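Local coordinates for protein fatty acid synthase 1, isoform A (PDB 6FN6) that probably carries out the ketoreductase, dehydratase and enoylreductase steps of fatty acid synthesis, as the modifying region of a multifunctional insect synthase, at residues 707-712 with 781-786. Numbering follows the deposited sequence.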
ATOM      1  N   LYS A 707      -5.178 -10.549  26.535  1.00 62.11           N
ATOM      2  CA  LYS A 707      -6.436 -10.280  27.219  1.00 63.41           C
ATOM      3  C   LYS A 707      -6.662  -8.777  27.368  1.00 63.45           C
ATOM      4  O   LYS A 707      -5.721  -8.019  27.610  1.00 63.59           O
ATOM      5  CB  LYS A 707      -6.442 -10.970  28.586  1.00 65.95           C
ATOM      6  CG  LYS A 707      -7.622 -10.618  29.482  1.00 67.73           C
ATOM      7  CD  LYS A 707      -7.598 -11.448  30.758  1.00 70.31           C
ATOM      8  CE  LYS A 707      -8.658 -10.999  31.748  1.00 72.36           C
ATOM      9  NZ  LYS A 707      -8.383  -9.640  32.297  1.00139.37           N
ATOM     10  N   GLY A 708      -7.913  -8.353  27.219  1.00 74.81           N
ATOM     11  CA  GLY A 708      -8.269  -6.956  27.390  1.00 77.33           C
ATOM     12  C   GLY A 708      -8.133  -6.131  26.125  1.00 76.47           C
ATOM     13  O   GLY A 708      -8.600  -4.993  26.069  1.00 78.34           O
ATOM     14  N   GLU A 709      -7.490  -6.697  25.107  1.00 71.47           N
ATOM     15  CA  GLU A 709      -7.314  -6.002  23.838  1.00 64.48           C
ATOM     16  C   GLU A 709      -8.618  -5.971  23.052  1.00 61.48           C
ATOM     17  O   GLU A 709      -9.559  -6.704  23.364  1.00 59.11           O
ATOM     18  CB  GLU A 709      -6.222  -6.670  22.999  1.00 60.65           C
ATOM     19  CG  GLU A 709      -4.817  -6.498  23.552  1.00 60.12           C
ATOM     20  CD  GLU A 709      -3.744  -6.984  22.593  1.00 57.05           C
ATOM     21  OE1 GLU A 709      -3.946  -8.035  21.950  1.00 55.88           O
ATOM     22  OE2 GLU A 709      -2.695  -6.314  22.483  1.00 56.11           O
ATOM     23  N   LYS A 710      -8.668  -5.107  22.041  1.00 66.33           N
ATOM     24  CA  LYS A 710      -9.826  -5.003  21.160  1.00 66.17           C
ATOM     25  C   LYS A 710      -9.510  -5.632  19.807  1.00 57.73           C
ATOM     26  O   LYS A 710      -8.481  -5.326  19.204  1.00 56.94           O
ATOM     27  CB  LYS A 710     -10.238  -3.541  20.971  1.00 71.26           C
ATOM     28  CG  LYS A 710     -10.495  -2.772  22.259  1.00 76.87           C
ATOM     29  CD  LYS A 710     -10.685  -1.288  21.973  1.00 79.01           C
ATOM     30  CE  LYS A 710     -10.981  -0.500  23.237  1.00 85.09           C
ATOM     31  NZ  LYS A 710     -11.004   0.967  22.976  1.00 89.00           N
ATOM     32  N   ILE A 711     -10.387  -6.508  19.327  1.00 52.56           N
ATOM     33  CA  ILE A 711     -10.177  -7.135  18.024  1.00 50.83           C
ATOM     34  C   ILE A 711     -11.407  -6.988  17.134  1.00 50.33           C
ATOM     35  O   ILE A 711     -12.542  -7.163  17.581  1.00 51.43           O
ATOM     36  CB  ILE A 711      -9.802  -8.620  18.177  1.00 50.83           C
ATOM     37  CG1 ILE A 711      -9.424  -9.208  16.814  1.00 49.01           C
ATOM     38  CG2 ILE A 711     -10.963  -9.409  18.775  1.00 52.08           C
ATOM     39  CD1 ILE A 711      -8.667 -10.521  16.897  1.00 48.84           C
ATOM     40  N   LEU A 712     -11.161  -6.690  15.863  1.00 49.14           N
ATOM     41  CA  LEU A 712     -12.222  -6.592  14.868  1.00 49.62           C
ATOM     42  C   LEU A 712     -12.247  -7.855  14.024  1.00 48.18           C
ATOM     43  O   LEU A 712     -11.351  -8.081  13.210  1.00 46.88           O
ATOM     44  CB  LEU A 712     -12.019  -5.364  13.976  1.00 49.37           C
ATOM     45  CG  LEU A 712     -12.992  -5.213  12.801  1.00 46.88           C
ATOM     46  CD1 LEU A 712     -14.426  -5.100  13.291  1.00 48.24           C
ATOM     47  CD2 LEU A 712     -12.621  -4.012  11.943  1.00 46.12           C
ATOM     48  N   VAL A 781      -8.670  -0.472  17.219  1.00 50.19           N
ATOM     49  CA  VAL A 781      -8.511  -1.790  17.822  1.00 50.55           C
ATOM     50  C   VAL A 781      -7.062  -2.256  17.705  1.00 49.91           C
ATOM     51  O   VAL A 781      -6.283  -1.698  16.936  1.00 48.97           O
ATOM     52  CB  VAL A 781      -9.472  -2.811  17.181  1.00 50.01           C
ATOM     53  CG1 VAL A 781     -10.915  -2.440  17.490  1.00 51.04           C
ATOM     54  CG2 VAL A 781      -9.248  -2.901  15.671  1.00 48.30           C
ATOM     55  N   ASP A 782      -6.712  -3.286  18.473  1.00 55.19           N
ATOM     56  CA  ASP A 782      -5.346  -3.806  18.503  1.00 56.20           C
ATOM     57  C   ASP A 782      -5.087  -4.850  17.423  1.00 48.86           C
ATOM     58  O   ASP A 782      -3.949  -5.034  16.994  1.00 48.22           O
ATOM     59  CB  ASP A 782      -5.037  -4.409  19.872  1.00 62.61           C
ATOM     60  CG  ASP A 782      -5.192  -3.409  20.994  1.00 67.34           C
ATOM     61  OD1 ASP A 782      -4.363  -2.477  21.071  1.00 67.29           O
ATOM     62  OD2 ASP A 782      -6.138  -3.555  21.795  1.00 69.63           O
ATOM     63  N   LEU A 783      -6.135  -5.553  17.006  1.00 48.49           N
ATOM     64  CA  LEU A 783      -6.003  -6.538  15.940  1.00 47.17           C
ATOM     65  C   LEU A 783      -7.197  -6.485  15.003  1.00 46.42           C
ATOM     66  O   LEU A 783      -8.315  -6.168  15.414  1.00 47.22           O
ATOM     67  CB  LEU A 783      -5.872  -7.955  16.503  1.00 47.70           C
ATOM     68  CG  LEU A 783      -4.863  -8.211  17.620  1.00 48.88           C
ATOM     69  CD1 LEU A 783      -5.591  -8.401  18.939  1.00 50.64           C
ATOM     70  CD2 LEU A 783      -3.996  -9.416  17.301  1.00 48.39           C
ATOM     71  N   VAL A 784      -6.947  -6.810  13.740  1.00 45.00           N
ATOM     72  CA  VAL A 784      -8.005  -6.951  12.755  1.00 44.31           C
ATOM     73  C   VAL A 784      -7.815  -8.278  12.039  1.00 43.39           C
ATOM     74  O   VAL A 784      -6.762  -8.531  11.451  1.00 42.52           O
ATOM     75  CB  VAL A 784      -8.010  -5.779  11.753  1.00 43.55           C
ATOM     76  CG1 VAL A 784      -9.129  -5.946  10.729  1.00 43.01           C
ATOM     77  CG2 VAL A 784      -8.148  -4.455  12.485  1.00 44.51           C
ATOM     78  N   LEU A 785      -8.833  -9.129  12.105  1.00 43.70           N
ATOM     79  CA  LEU A 785      -8.853 -10.360  11.326  1.00 42.85           C
ATOM     80  C   LEU A 785      -9.737 -10.131  10.111  1.00 42.08           C
ATOM     81  O   LEU A 785     -10.963 -10.135  10.219  1.00 42.71           O
ATOM     82  CB  LEU A 785      -9.368 -11.532  12.159  1.00 43.82           C
ATOM     83  CG  LEU A 785      -9.340 -12.904  11.479  1.00 44.43           C
ATOM     84  CD1 LEU A 785      -7.908 -13.340  11.179  1.00 43.00           C
ATOM     85  CD2 LEU A 785     -10.054 -13.940  12.335  1.00 46.36           C
ATOM     86  N   ASN A 786      -9.109  -9.925   8.958  1.00 44.37           N
ATOM     87  CA  ASN A 786      -9.822  -9.473   7.768  1.00 40.56           C
ATOM     88  C   ASN A 786      -9.937 -10.541   6.676  1.00 39.87           C
ATOM     89  O   ASN A 786      -8.957 -11.205   6.330  1.00 38.58           O
ATOM     90  CB  ASN A 786      -9.128  -8.239   7.192  1.00 39.78           C
ATOM     91  CG  ASN A 786      -9.886  -7.634   6.032  1.00 39.41           C
ATOM     92  OD1 ASN A 786     -11.106  -7.476   6.088  1.00 40.06           O
ATOM     93  ND2 ASN A 786      -9.169  -7.294   4.969  1.00 38.54           N
TER
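Strands 710-713 and 781-786 are the two central strands of a six-stranded parallel sheet, and Ile711 pairs with Leu783 and Leu712 with Val784 in parallel register. Leu712 N donates to Leu783 O and Leu712 O accepts from Leu785 N, both hydrogen bonds. At the start of the ladder the chain turns a corner at Asp782. There Lys710 O takes two donors, Leu783 N and, at 2.8 Å, Asp782 N. Asp782 also bonds back: its OD2 receives Lys710 N at 3.0 Å through the anti lone pair, nearly straight at 169°. CG of Asp782 lies anti to its own carbonyl carbon (chi1 -59°), which places the carboxylate beside Lys710 N.

The sheet has the Rossmann topology of the medium-chain dehydrogenase/reductase family, to which the enoylreductase domain belongs, and probably forms its NADPH-binding half. Strand 710-713 leads into a glycine-rich turn and helix 719-731, consistent with a dinucleotide-binding motif.

Glu709 stacks its carboxylate on that of Asp782, the planes 13° apart. The like charges probably repel, but Glu709 OE1 also bonds Lys706 N and forms a salt bridge with Arg805. On one face Ile711 CG1 meets Leu783 CB (3.8 Å). On the other, Leu712 CD2 lies alongside Val784 CG1 (4.2 Å).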